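PDB 3UMF: adenylate kinase from Schistosoma mansoni, which catalyses the reversible transfer of a phosphoryl group between ATP and AMP, giving two molecules of ADP and so balancing the adenine nucleotide pool. Local coordinates for residues 46-51 and 198-203; 76-81 and 86-91; 95-100 and 111-116; 99-104 and 128-133; 192-197 and 204-209. One frame throughout, in Å; residues are numbered along the deposited sequence.

Contact 1: residues 46-51 and 198-203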
# COMPACT_ATOMS: atom_id res chain seq x y z
N CYS A 46 -4.43 7.59 4.05
CA CYS A 46 -4.78 6.31 4.67
C CYS A 46 -5.30 6.48 6.10
O CYS A 46 -6.24 5.80 6.51
CB CYS A 46 -3.59 5.35 4.65
SG CYS A 46 -3.21 4.63 3.04
N GLU A 47 -4.67 7.38 6.85
CA GLU A 47 -5.10 7.65 8.22
C GLU A 47 -6.52 8.20 8.24
O GLU A 47 -7.34 7.81 9.07
CB GLU A 47 -4.16 8.66 8.89
CG GLU A 47 -2.78 8.11 9.20
CD GLU A 47 -1.84 9.19 9.70
OE1 GLU A 47 -2.29 10.35 9.86
OE2 GLU A 47 -0.65 8.89 9.93
N LYS A 48 -6.80 9.12 7.32
CA LYS A 48 -8.10 9.76 7.26
C LYS A 48 -9.18 8.79 6.81
O LYS A 48 -10.31 8.85 7.28
CB LYS A 48 -8.04 11.00 6.36
CG LYS A 48 -6.93 11.97 6.75
CD LYS A 48 -7.40 13.41 6.75
CE LYS A 48 -7.83 13.85 5.37
NZ LYS A 48 -8.53 15.16 5.43
N LEU A 49 -8.83 7.88 5.90
CA LEU A 49 -9.77 6.85 5.44
C LEU A 49 -10.16 5.91 6.57
O LEU A 49 -11.33 5.58 6.75
CB LEU A 49 -9.16 6.06 4.28
CG LEU A 49 -9.10 6.75 2.93
CD1 LEU A 49 -8.36 5.88 1.92
CD2 LEU A 49 -10.50 7.07 2.42
N VAL A 50 -9.16 5.46 7.33
CA VAL A 50 -9.40 4.58 8.47
C VAL A 50 -10.25 5.28 9.52
O VAL A 50 -11.12 4.66 10.13
CB VAL A 50 -8.07 4.11 9.10
CG1 VAL A 50 -8.31 3.39 10.42
CG2 VAL A 50 -7.32 3.20 8.13
N GLN A 51 -10.02 6.57 9.71
CA GLN A 51 -10.78 7.34 10.68
C GLN A 51 -12.25 7.48 10.25
O GLN A 51 -13.15 7.30 11.07
CB GLN A 51 -10.16 8.72 10.89
CG GLN A 51 -10.81 9.53 12.00
CD GLN A 51 -10.23 10.92 12.14
OE1 GLN A 51 -9.54 11.23 13.11
NE2 GLN A 51 -10.52 11.78 11.16
N GLY A 198 -3.10 18.42 -5.30
CA GLY A 198 -3.95 19.37 -4.59
C GLY A 198 -3.74 19.34 -3.09
O GLY A 198 -2.77 18.76 -2.61
N THR A 199 -4.66 19.96 -2.35
CA THR A 199 -4.58 19.98 -0.89
C THR A 199 -5.00 18.65 -0.29
O THR A 199 -5.58 17.81 -0.98
CB THR A 199 -5.47 21.08 -0.30
OG1 THR A 199 -6.84 20.78 -0.58
CG2 THR A 199 -5.11 22.44 -0.90
N VAL A 200 -4.72 18.46 1.00
CA VAL A 200 -5.08 17.23 1.69
C VAL A 200 -6.59 17.00 1.67
O VAL A 200 -7.05 15.89 1.42
CB VAL A 200 -4.55 17.23 3.15
CG1 VAL A 200 -5.06 16.01 3.90
CG2 VAL A 200 -3.03 17.27 3.16
N ASP A 201 -7.35 18.07 1.90
CA ASP A 201 -8.81 18.00 1.91
C ASP A 201 -9.40 17.72 0.52
O ASP A 201 -10.37 16.97 0.39
CB ASP A 201 -9.40 19.30 2.47
CG ASP A 201 -9.10 19.49 3.95
OD1 ASP A 201 -9.15 18.49 4.70
OD2 ASP A 201 -8.82 20.63 4.36
N ALA A 202 -8.84 18.35 -0.51
CA ALA A 202 -9.31 18.15 -1.88
C ALA A 202 -9.04 16.73 -2.35
O ALA A 202 -9.87 16.12 -3.03
CB ALA A 202 -8.67 19.16 -2.82
N ILE A 203 -7.88 16.20 -1.98
CA ILE A 203 -7.53 14.83 -2.31
C ILE A 203 -8.46 13.84 -1.60
O ILE A 203 -8.94 12.88 -2.21
CB ILE A 203 -6.06 14.52 -1.91
CG1 ILE A 203 -5.09 15.32 -2.79
CG2 ILE A 203 -5.77 13.04 -2.03
CD1 ILE A 203 -3.68 15.37 -2.23
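On the surface of this P-loop kinase, K48 on helix 42-53, which follows the phosphate-binding loop, reaches across to V200 and D201 at the start of the C-terminal helix 200-212. K48 and V200, the nearest CA pair of the two segments, are 9.8 Å apart, a distance that the long lysine chain can bridge. Lysine does so with two different parts. Its aliphatic CE rests against V200 CG1 at 3.8 Å, the two side chains meeting at a slant, while the ammonium at its tip forms a salt bridge with D201, NZ to OD1 3.5 Å. That separation marks a loose ion pair at the surface. The lysine chain is not straight: it bends at chi2 (-136°) and again at chi3 (-63°), which swings NZ over the V200 methyl toward the carboxylate. The CB of D201 starts out pointing away from helix 42-53, but its OD1 comes back to NZ, the aspartate and lysine side chains crossing at about a right angle. K48 has a second partner in the ring of F204, a cation-pi contact one turn further along. L49, next in the helix, packs on F204 and V207, so apolar contacts between the same two helices lie alongside the salt bridge. T199 suits the N-cap: its OG1 accepts from A202 N at 3.1 Å, with an N-H...O angle of 157°.

Contact 2: residues 76-81 and 86-91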
# COMPACT_ATOMS: atom_id res chain seq x y z
N LYS A 76 12.30 -15.22 15.10
CA LYS A 76 13.70 -15.10 15.45
C LYS A 76 14.58 -15.20 14.21
O LYS A 76 15.62 -14.54 14.12
CB LYS A 76 14.10 -16.17 16.47
CG LYS A 76 13.44 -16.02 17.83
CD LYS A 76 13.87 -17.14 18.77
CE LYS A 76 13.42 -16.87 20.20
NZ LYS A 76 13.93 -17.91 21.15
N GLU A 77 14.17 -16.03 13.27
CA GLU A 77 14.90 -16.16 12.01
C GLU A 77 14.66 -14.95 11.11
O GLU A 77 15.57 -14.53 10.39
CB GLU A 77 14.53 -17.46 11.28
CG GLU A 77 15.29 -17.66 9.98
CD GLU A 77 16.79 -17.49 10.15
OE1 GLU A 77 17.36 -18.05 11.11
OE2 GLU A 77 17.41 -16.80 9.31
N LEU A 78 13.46 -14.39 11.16
CA LEU A 78 13.17 -13.16 10.43
C LEU A 78 14.09 -12.04 10.88
O LEU A 78 14.64 -11.32 10.06
CB LEU A 78 11.71 -12.73 10.64
CG LEU A 78 10.64 -13.26 9.68
CD1 LEU A 78 9.32 -12.54 9.93
CD2 LEU A 78 11.09 -13.11 8.24
N LYS A 79 14.24 -11.92 12.20
CA LYS A 79 15.08 -10.89 12.79
C LYS A 79 16.54 -11.05 12.37
O LYS A 79 17.20 -10.07 12.02
CB LYS A 79 14.95 -10.93 14.32
CG LYS A 79 15.64 -9.79 15.06
CD LYS A 79 15.29 -9.81 16.54
CE LYS A 79 16.01 -8.71 17.30
NZ LYS A 79 17.48 -8.88 17.25
N ALA A 80 17.03 -12.28 12.39
CA ALA A 80 18.40 -12.56 11.98
C ALA A 80 18.61 -12.27 10.50
O ALA A 80 19.67 -11.78 10.11
CB ALA A 80 18.77 -14.01 12.29
N MET A 81 17.60 -12.56 9.69
CA MET A 81 17.64 -12.26 8.26
C MET A 81 17.70 -10.75 8.03
O MET A 81 18.50 -10.27 7.22
CB MET A 81 16.42 -12.85 7.54
CG MET A 81 16.47 -14.36 7.37
SD MET A 81 14.85 -15.06 6.99
CE MET A 81 14.43 -14.15 5.50
N GLU A 86 19.22 -9.34 4.54
CA GLU A 86 18.61 -10.30 3.62
C GLU A 86 17.18 -9.91 3.29
O GLU A 86 16.50 -9.24 4.08
CB GLU A 86 18.63 -11.70 4.22
CG GLU A 86 19.99 -12.38 4.24
CD GLU A 86 19.91 -13.81 4.73
OE1 GLU A 86 18.84 -14.43 4.55
OE2 GLU A 86 20.89 -14.31 5.31
N LEU A 87 16.71 -10.35 2.13
CA LEU A 87 15.35 -10.08 1.70
C LEU A 87 14.37 -11.04 2.35
O LEU A 87 14.61 -12.24 2.41
CB LEU A 87 15.25 -10.21 0.18
CG LEU A 87 14.75 -8.97 -0.56
CD1 LEU A 87 15.82 -7.89 -0.57
CD2 LEU A 87 14.32 -9.34 -1.97
N VAL A 88 13.25 -10.51 2.85
CA VAL A 88 12.18 -11.35 3.34
C VAL A 88 11.35 -11.85 2.16
O VAL A 88 10.88 -11.04 1.35
CB VAL A 88 11.27 -10.58 4.32
CG1 VAL A 88 10.23 -11.51 4.92
CG2 VAL A 88 12.11 -9.94 5.42
N PRO A 89 11.20 -13.18 2.03
CA PRO A 89 10.45 -13.74 0.90
C PRO A 89 9.01 -13.25 0.85
O PRO A 89 8.42 -12.96 1.90
CB PRO A 89 10.48 -15.25 1.19
CG PRO A 89 11.69 -15.45 2.02
CD PRO A 89 11.79 -14.22 2.88
N LEU A 90 8.46 -13.14 -0.35
CA LEU A 90 7.09 -12.68 -0.54
C LEU A 90 6.10 -13.61 0.17
O LEU A 90 5.09 -13.16 0.70
CB LEU A 90 6.76 -12.58 -2.03
CG LEU A 90 5.31 -12.34 -2.45
CD1 LEU A 90 4.79 -11.02 -1.89
CD2 LEU A 90 5.19 -12.36 -3.96
N GLU A 91 6.41 -14.90 0.17
CA GLU A 91 5.57 -15.92 0.79
C GLU A 91 5.35 -15.64 2.29
O GLU A 91 4.27 -15.89 2.82
CB GLU A 91 6.17 -17.31 0.60
CG GLU A 91 6.07 -17.85 -0.83
CD GLU A 91 7.00 -17.14 -1.80
OE1 GLU A 91 8.03 -16.60 -1.36
OE2 GLU A 91 6.68 -17.12 -3.02
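The flat carboxylate of E86 lies beside M81, the two side chains crossing at about a right angle: OE1 is 3.7 Å from M81 CG, and OE2 is taken by a salt bridge to R84. The second flat group is the peptide joining L87 to V88; the methyl of M81 packs against its carbonyl oxygen, CE 3.6 Å from L87 O. The same methyl meets the CD corner of the P89 ring end-on, M81 CE to P89 CD being 3.7 Å. Methionine suits this place because its unbranched chain can reach from E86 to P89; a bend at chi3 (57°) turns CE onto the proline. Deeper in, L78 CD2 touches V88 CG1 at 3.8 Å, the leucine and valine crossing squarely, and both residues also pack on L64 of helix 60-68. The backbone closes the turn with one bond from E86 N to M81 O (2.9 Å, 150° at the hydrogen). It ties the last turns of helix 73-84 to the loop leading into helix 90-104, where P89 occupies the N-cap position. As in other adenylate kinases, helix 73-84 is probably part of the mobile AMP-binding domain, with the Glu-Leu-Val-Pro loop at its hinge side. E77 OE2 and E86 OE1 lie 5.5 Å apart, like charges that R84 would be expected to offset, firmly at E86 and only weakly at E77. Apolar packing and one backbone bond thus hold loop to helix, while the carboxylate of E86 is engaged by R84.

Contact 3: residues 95-100 and 111-116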
# COMPACT_ATOMS: atom_id res chain seq x y z
N ALA A 95 1.68 -14.73 3.90
CA ALA A 95 1.10 -15.52 4.98
C ALA A 95 0.71 -14.64 6.17
O ALA A 95 -0.31 -14.88 6.81
CB ALA A 95 2.07 -16.61 5.42
N LEU A 96 1.52 -13.62 6.46
CA LEU A 96 1.22 -12.70 7.55
C LEU A 96 -0.03 -11.88 7.24
O LEU A 96 -0.87 -11.67 8.11
CB LEU A 96 2.41 -11.79 7.84
CG LEU A 96 3.64 -12.45 8.47
CD1 LEU A 96 4.73 -11.43 8.74
CD2 LEU A 96 3.27 -13.19 9.75
N LEU A 97 -0.14 -11.42 5.99
CA LEU A 97 -1.32 -10.68 5.54
C LEU A 97 -2.58 -11.51 5.70
O LEU A 97 -3.56 -11.07 6.30
CB LEU A 97 -1.16 -10.26 4.08
CG LEU A 97 -0.31 -9.03 3.78
CD1 LEU A 97 -0.05 -8.91 2.29
CD2 LEU A 97 -1.00 -7.77 4.30
N LYS A 98 -2.54 -12.72 5.15
CA LYS A 98 -3.67 -13.64 5.21
C LYS A 98 -4.08 -13.92 6.65
O LYS A 98 -5.27 -13.94 6.97
CB LYS A 98 -3.31 -14.96 4.51
CG LYS A 98 -4.46 -15.93 4.34
CD LYS A 98 -3.99 -17.21 3.66
CE LYS A 98 -5.14 -17.99 3.06
NZ LYS A 98 -4.66 -19.20 2.33
N GLU A 99 -3.09 -14.14 7.50
CA GLU A 99 -3.34 -14.44 8.91
C GLU A 99 -4.01 -13.26 9.60
O GLU A 99 -4.92 -13.44 10.41
CB GLU A 99 -2.04 -14.80 9.62
CG GLU A 99 -2.23 -15.23 11.06
CD GLU A 99 -1.00 -15.00 11.92
OE1 GLU A 99 -1.15 -14.78 13.14
OE2 GLU A 99 0.13 -15.04 11.37
N ALA A 100 -3.55 -12.05 9.29
CA ALA A 100 -4.13 -10.84 9.87
C ALA A 100 -5.56 -10.59 9.39
O ALA A 100 -6.41 -10.13 10.15
CB ALA A 100 -3.24 -9.64 9.58
N PHE A 111 -10.19 -3.80 3.99
CA PHE A 111 -8.78 -3.75 4.35
C PHE A 111 -8.05 -2.78 3.43
O PHE A 111 -8.11 -2.91 2.21
CB PHE A 111 -8.15 -5.14 4.22
CG PHE A 111 -8.66 -6.13 5.23
CD1 PHE A 111 -9.80 -6.87 4.97
CD2 PHE A 111 -7.99 -6.33 6.43
CE1 PHE A 111 -10.27 -7.78 5.90
CE2 PHE A 111 -8.46 -7.24 7.36
CZ PHE A 111 -9.60 -7.97 7.09
N LEU A 112 -7.39 -1.79 4.03
CA LEU A 112 -6.45 -0.96 3.30
C LEU A 112 -5.07 -1.58 3.46
O LEU A 112 -4.56 -1.69 4.58
CB LEU A 112 -6.42 0.46 3.88
CG LEU A 112 -7.50 1.47 3.49
CD1 LEU A 112 -7.29 2.77 4.25
CD2 LEU A 112 -7.48 1.72 1.99
N ILE A 113 -4.46 -2.00 2.35
CA ILE A 113 -3.09 -2.48 2.40
C ILE A 113 -2.16 -1.36 1.94
O ILE A 113 -2.13 -1.01 0.76
CB ILE A 113 -2.85 -3.70 1.50
CG1 ILE A 113 -4.09 -4.60 1.46
CG2 ILE A 113 -1.62 -4.47 1.98
CD1 ILE A 113 -4.39 -5.33 2.75
N ASP A 114 -1.40 -0.82 2.89
CA ASP A 114 -0.57 0.35 2.64
C ASP A 114 0.73 -0.02 1.93
O ASP A 114 1.52 -0.82 2.44
CB ASP A 114 -0.27 1.06 3.98
CG ASP A 114 0.21 2.48 3.80
OD1 ASP A 114 1.05 2.73 2.91
OD2 ASP A 114 -0.24 3.37 4.56
N GLY A 115 0.95 0.57 0.76
CA GLY A 115 2.18 0.37 0.01
C GLY A 115 2.32 -1.03 -0.56
O GLY A 115 3.43 -1.58 -0.59
N TYR A 116 1.21 -1.60 -1.01
CA TYR A 116 1.20 -2.95 -1.57
C TYR A 116 0.12 -3.03 -2.65
O TYR A 116 -0.94 -2.45 -2.49
CB TYR A 116 0.92 -3.97 -0.46
CG TYR A 116 1.15 -5.42 -0.84
CD1 TYR A 116 2.35 -6.06 -0.52
CD2 TYR A 116 0.17 -6.16 -1.50
CE1 TYR A 116 2.56 -7.39 -0.86
CE2 TYR A 116 0.38 -7.49 -1.84
CZ TYR A 116 1.58 -8.09 -1.52
OH TYR A 116 1.79 -9.41 -1.86
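L97 of helix 90-104 drives its two methyls into the angle between I113 and Y116, one branch for each. CD1 sits over one face of the Y116 ring, 4.2 Å above its plane and displaced toward the rim, so a leucine methyl rests on the flat face of the tyrosine. CD2 points to I113 instead and meets CG2 at 4.1 Å, the two branched chains running at a slant to each other. A forked leucine suits the spot because a single residue can serve both neighbours. With chi1 at -168°, the tyrosine ring stands anti to its own backbone nitrogen and is thrown toward the helix. The chain puts it there by a type II turn from I113 to Y116, in which G115 takes a positive phi (69°) that glycine accepts readily. The Asp-Gly-Tyr run 114-116 belongs to a sequence signature of adenylate kinases. The I113 side chain also packs on V31 and F33 of the neighbouring strand. Across this interface there is only dispersion and burial of hydrocarbon, consistent with a helix laid on a sheet by the hydrophobic effect, while D114, on the same strand, turns to the polar partners K42 and H57.

Contact 4: residues 99-104 and 128-133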
# COMPACT_ATOMS: atom_id res chain seq x y z
N GLU A 99 -3.09 -14.14 7.50
CA GLU A 99 -3.34 -14.44 8.91
C GLU A 99 -4.01 -13.26 9.60
O GLU A 99 -4.92 -13.44 10.41
CB GLU A 99 -2.04 -14.80 9.62
CG GLU A 99 -2.23 -15.23 11.06
CD GLU A 99 -1.00 -15.00 11.92
OE1 GLU A 99 -1.15 -14.78 13.14
OE2 GLU A 99 0.13 -15.04 11.37
N ALA A 100 -3.55 -12.05 9.29
CA ALA A 100 -4.13 -10.84 9.87
C ALA A 100 -5.56 -10.59 9.39
O ALA A 100 -6.41 -10.13 10.15
CB ALA A 100 -3.24 -9.64 9.58
N MET A 101 -5.82 -10.90 8.12
CA MET A 101 -7.14 -10.68 7.54
C MET A 101 -8.20 -11.62 8.12
O MET A 101 -9.33 -11.20 8.39
CB MET A 101 -7.09 -10.79 6.01
CG MET A 101 -6.27 -9.67 5.36
SD MET A 101 -6.09 -9.86 3.57
CE MET A 101 -7.81 -9.98 3.06
N ILE A 102 -7.84 -12.89 8.30
CA ILE A 102 -8.74 -13.88 8.90
C ILE A 102 -9.10 -13.46 10.31
O ILE A 102 -10.23 -13.65 10.77
CB ILE A 102 -8.07 -15.28 8.94
CG1 ILE A 102 -7.89 -15.83 7.53
CG2 ILE A 102 -8.88 -16.25 9.78
CD1 ILE A 102 -7.20 -17.18 7.48
N LYS A 103 -8.13 -12.86 10.98
CA LYS A 103 -8.25 -12.43 12.36
C LYS A 103 -9.14 -11.19 12.51
O LYS A 103 -9.75 -10.99 13.56
CB LYS A 103 -6.84 -12.14 12.91
CG LYS A 103 -6.73 -12.01 14.42
CD LYS A 103 -5.33 -11.56 14.80
CE LYS A 103 -4.93 -12.06 16.18
NZ LYS A 103 -5.01 -11.01 17.23
N LEU A 104 -9.23 -10.38 11.46
CA LEU A 104 -9.91 -9.08 11.55
C LEU A 104 -11.13 -8.90 10.65
O LEU A 104 -11.77 -7.84 10.67
CB LEU A 104 -8.92 -7.95 11.25
CG LEU A 104 -7.74 -7.75 12.21
CD1 LEU A 104 -6.79 -6.71 11.66
CD2 LEU A 104 -8.24 -7.35 13.59
N LYS A 128 -4.50 -14.66 -5.74
CA LYS A 128 -4.62 -16.11 -5.83
C LYS A 128 -4.71 -16.75 -4.45
O LYS A 128 -5.66 -17.47 -4.15
CB LYS A 128 -3.42 -16.71 -6.59
CG LYS A 128 -3.43 -18.24 -6.64
CD LYS A 128 -2.12 -18.81 -7.20
CE LYS A 128 -1.11 -19.11 -6.10
NZ LYS A 128 0.11 -18.26 -6.20
N GLU A 129 -3.73 -16.45 -3.61
CA GLU A 129 -3.59 -17.07 -2.30
C GLU A 129 -4.56 -16.52 -1.25
O GLU A 129 -4.90 -17.21 -0.30
CB GLU A 129 -2.15 -16.91 -1.79
CG GLU A 129 -1.09 -17.49 -2.71
CD GLU A 129 -0.69 -18.89 -2.33
OE1 GLU A 129 -1.57 -19.78 -2.30
OE2 GLU A 129 0.51 -19.11 -2.04
N VAL A 130 -4.99 -15.28 -1.42
CA VAL A 130 -5.88 -14.65 -0.44
C VAL A 130 -7.26 -14.35 -1.03
O VAL A 130 -8.19 -15.13 -0.86
CB VAL A 130 -5.26 -13.37 0.16
CG1 VAL A 130 -6.01 -12.96 1.41
CG2 VAL A 130 -3.79 -13.58 0.47
N CYS A 131 -7.38 -13.21 -1.70
CA CYS A 131 -8.62 -12.85 -2.39
C CYS A 131 -8.36 -11.72 -3.38
O CYS A 131 -7.42 -10.94 -3.21
CB CYS A 131 -9.70 -12.44 -1.39
SG CYS A 131 -9.34 -10.95 -0.44
N PRO A 132 -9.17 -11.64 -4.45
CA PRO A 132 -9.03 -10.57 -5.44
C PRO A 132 -9.25 -9.21 -4.79
O PRO A 132 -10.06 -9.09 -3.87
CB PRO A 132 -10.15 -10.86 -6.44
CG PRO A 132 -10.41 -12.33 -6.29
CD PRO A 132 -10.22 -12.61 -4.83
N CYS A 133 -8.54 -8.19 -5.25
CA CYS A 133 -8.71 -6.87 -4.67
C CYS A 133 -9.97 -6.20 -5.20
O CYS A 133 -10.46 -6.55 -6.28
CB CYS A 133 -7.48 -5.99 -4.93
SG CYS A 133 -7.33 -5.34 -6.59
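M101, whose carbonyl oxygen accepts from L104 N at 3.2 Å in the last turn of helix 90-104, carries that helix onto V130 and C131. This backbone bond is a three-residue step, and the preceding one, K103 N to E99 O at 3.3 Å, is weak, as befits a helix running out. The contact itself is made by sulfur and methyl groups. M101 SD lies 3.8 Å from V130 CG1, and its CE, turned aside by a bend at chi3 (55°), touches the same methyl and also reaches the thiol, CE to C131 SG 3.9 Å. Methionine and valine meet at a slant. SG is set between the nitrogen and carbonyl carbon of C131, chi1 65°, which aims the thiol at the methionine. Soft, polarisable sulfur suits such a buried spot: methionine bends to fit, and cysteine places a compact thiol where the chain has just left helix 120-129. V130 and M101 share L26 as a further neighbour, and M101 also lies against V31 and F111. A weak hydrogen bond from K98 NZ to E129 O adds a polar link beside the apolar one. Here the chain comes off helix 120-129 toward strand 135-140, completing the crossover from strand 110-114 that passes over strand 30-35, and helix 90-104 packs beside it: the layered beta-alpha-beta plan of a Rossmann-like nucleoside monophosphate kinase.

Contact 5: residues 192-197 and 204-209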
# COMPACT_ATOMS: atom_id res chain seq x y z
N ILE A 192 -7.95 3.47 -9.22
CA ILE A 192 -8.39 4.84 -8.97
C ILE A 192 -7.17 5.74 -8.98
O ILE A 192 -6.38 5.75 -8.03
CB ILE A 192 -9.12 4.96 -7.62
CG1 ILE A 192 -10.39 4.12 -7.62
CG2 ILE A 192 -9.45 6.41 -7.33
CD1 ILE A 192 -11.11 4.11 -6.30
N THR A 193 -6.99 6.48 -10.07
CA THR A 193 -5.85 7.38 -10.18
C THR A 193 -6.21 8.73 -9.57
O THR A 193 -7.05 9.47 -10.10
CB THR A 193 -5.41 7.55 -11.64
OG1 THR A 193 -5.01 6.28 -12.16
CG2 THR A 193 -4.24 8.52 -11.75
N ILE A 194 -5.58 9.05 -8.44
CA ILE A 194 -5.86 10.30 -7.75
C ILE A 194 -4.77 11.32 -8.07
O ILE A 194 -3.59 11.03 -7.94
CB ILE A 194 -5.96 10.11 -6.22
CG1 ILE A 194 -7.10 9.15 -5.87
CG2 ILE A 194 -6.17 11.45 -5.52
CD1 ILE A 194 -8.48 9.69 -6.21
N ASP A 195 -5.18 12.50 -8.52
CA ASP A 195 -4.26 13.61 -8.69
C ASP A 195 -3.95 14.16 -7.29
O ASP A 195 -4.78 14.85 -6.69
CB ASP A 195 -4.89 14.69 -9.57
CG ASP A 195 -3.96 15.87 -9.82
OD1 ASP A 195 -2.86 15.94 -9.23
OD2 ASP A 195 -4.35 16.76 -10.62
N ALA A 196 -2.76 13.85 -6.78
CA ALA A 196 -2.41 14.22 -5.42
C ALA A 196 -1.61 15.53 -5.34
O ALA A 196 -0.90 15.77 -4.37
CB ALA A 196 -1.66 13.08 -4.74
N SER A 197 -1.75 16.37 -6.36
CA SER A 197 -1.07 17.66 -6.39
C SER A 197 -1.85 18.73 -5.64
O SER A 197 -1.33 19.82 -5.37
CB SER A 197 -0.81 18.11 -7.83
OG SER A 197 -2.03 18.44 -8.48
N PHE A 204 -8.74 14.10 -0.33
CA PHE A 204 -9.58 13.20 0.46
C PHE A 204 -11.01 13.15 -0.07
O PHE A 204 -11.61 12.08 -0.17
CB PHE A 204 -9.57 13.62 1.94
CG PHE A 204 -10.30 12.66 2.84
CD1 PHE A 204 -9.86 11.36 3.00
CD2 PHE A 204 -11.42 13.07 3.55
CE1 PHE A 204 -10.53 10.48 3.83
CE2 PHE A 204 -12.09 12.19 4.39
CZ PHE A 204 -11.64 10.90 4.53
N ASP A 205 -11.54 14.32 -0.42
CA ASP A 205 -12.89 14.40 -0.99
C ASP A 205 -12.98 13.64 -2.32
O ASP A 205 -13.96 12.93 -2.57
CB ASP A 205 -13.31 15.86 -1.19
CG ASP A 205 -13.57 16.58 0.12
OD1 ASP A 205 -13.83 15.91 1.14
OD2 ASP A 205 -13.53 17.83 0.13
N LYS A 206 -11.96 13.78 -3.16
CA LYS A 206 -11.93 13.08 -4.45
C LYS A 206 -11.84 11.57 -4.27
O LYS A 206 -12.52 10.81 -4.96
CB LYS A 206 -10.77 13.59 -5.32
CG LYS A 206 -10.71 12.96 -6.71
CD LYS A 206 -11.99 13.19 -7.49
CE LYS A 206 -11.84 12.75 -8.94
NZ LYS A 206 -13.12 12.84 -9.70
N VAL A 207 -11.00 11.12 -3.34
CA VAL A 207 -10.86 9.70 -3.04
C VAL A 207 -12.20 9.09 -2.62
O VAL A 207 -12.57 8.02 -3.09
CB VAL A 207 -9.82 9.45 -1.92
CG1 VAL A 207 -9.89 8.01 -1.45
CG2 VAL A 207 -8.43 9.77 -2.41
N ASN A 208 -12.91 9.79 -1.75
CA ASN A 208 -14.21 9.31 -1.29
C ASN A 208 -15.25 9.27 -2.40
O ASN A 208 -16.12 8.40 -2.42
CB ASN A 208 -14.72 10.15 -0.11
CG ASN A 208 -13.86 9.99 1.13
OD1 ASN A 208 -13.13 9.00 1.27
ND2 ASN A 208 -13.93 10.96 2.03
N HIS A 209 -15.15 10.22 -3.33
CA HIS A 209 -16.05 10.27 -4.48
C HIS A 209 -15.81 9.07 -5.39
O HIS A 209 -16.75 8.45 -5.88
CB HIS A 209 -15.86 11.57 -5.26
CG HIS A 209 -16.78 11.72 -6.43
ND1 HIS A 209 -16.40 11.40 -7.71
CD2 HIS A 209 -18.06 12.16 -6.51
CE1 HIS A 209 -17.41 11.63 -8.54
NE2 HIS A 209 -18.42 12.09 -7.83
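I194 and V207 supply the apolar part of this contact, the isoleucine of strand 191-195 facing the valine of helix 200-212 with their side chains at about a right angle. V207 CG2 is the methyl that does the touching: it lies 3.8 Å from I194 CG1, equally close to CD1 and a little further from CG2, so it nestles into the fork of the isoleucine. Beta-branched residues suit both places, being wide near the backbone where strand and helix come within 6.9 Å at the CA atoms of I194 and V207. K206 joins in with its hydrocarbon stem, CG to I194 CD1 4.0 Å; a turn at chi2 (58°) leads the rest of the chain away, and its ammonium pairs with E210. The polar part belongs to the strand's end. D195 OD1 takes two bonds from S197, from OG at 2.7 Å and from the backbone N at 3.1 Å, both arriving on the same face of the carboxylate. The second makes an Asx turn, and the pair holds the aspartate as the chain leaves the strand for the helix. Small S197 can fold back this way without crowding. Around this, I194 also packs on I137 and F139 of strand 135-140 and on I203, so helix 200-212 packs on strand 191-195, one of the two edge strands of the sheet, while N208 and F204 of the same helix touch helix 42-53.

Contacts 3, 4 and 5 are buried, and apolar side chains carry each; contacts 1 and 2 lie at the surface, about 33 Å apart between centres and on opposite sides of the chain's centre, and there a cross-segment salt bridge (contact 1) or a glutamate beside methionine (contact 2) adds a charged element. Contact 2 also has a backbone bond between its segments. Helix 90-104 serves contacts 2, 3 and 4 in turn, from its approach loop to its last turn, and contacts 3 and 4 share E99 and A100. Helix 200-212 serves contacts 1 and 5, which touch each other. Contacts 3 and 5 reach one parallel sheet on opposite sides of the chain's centre.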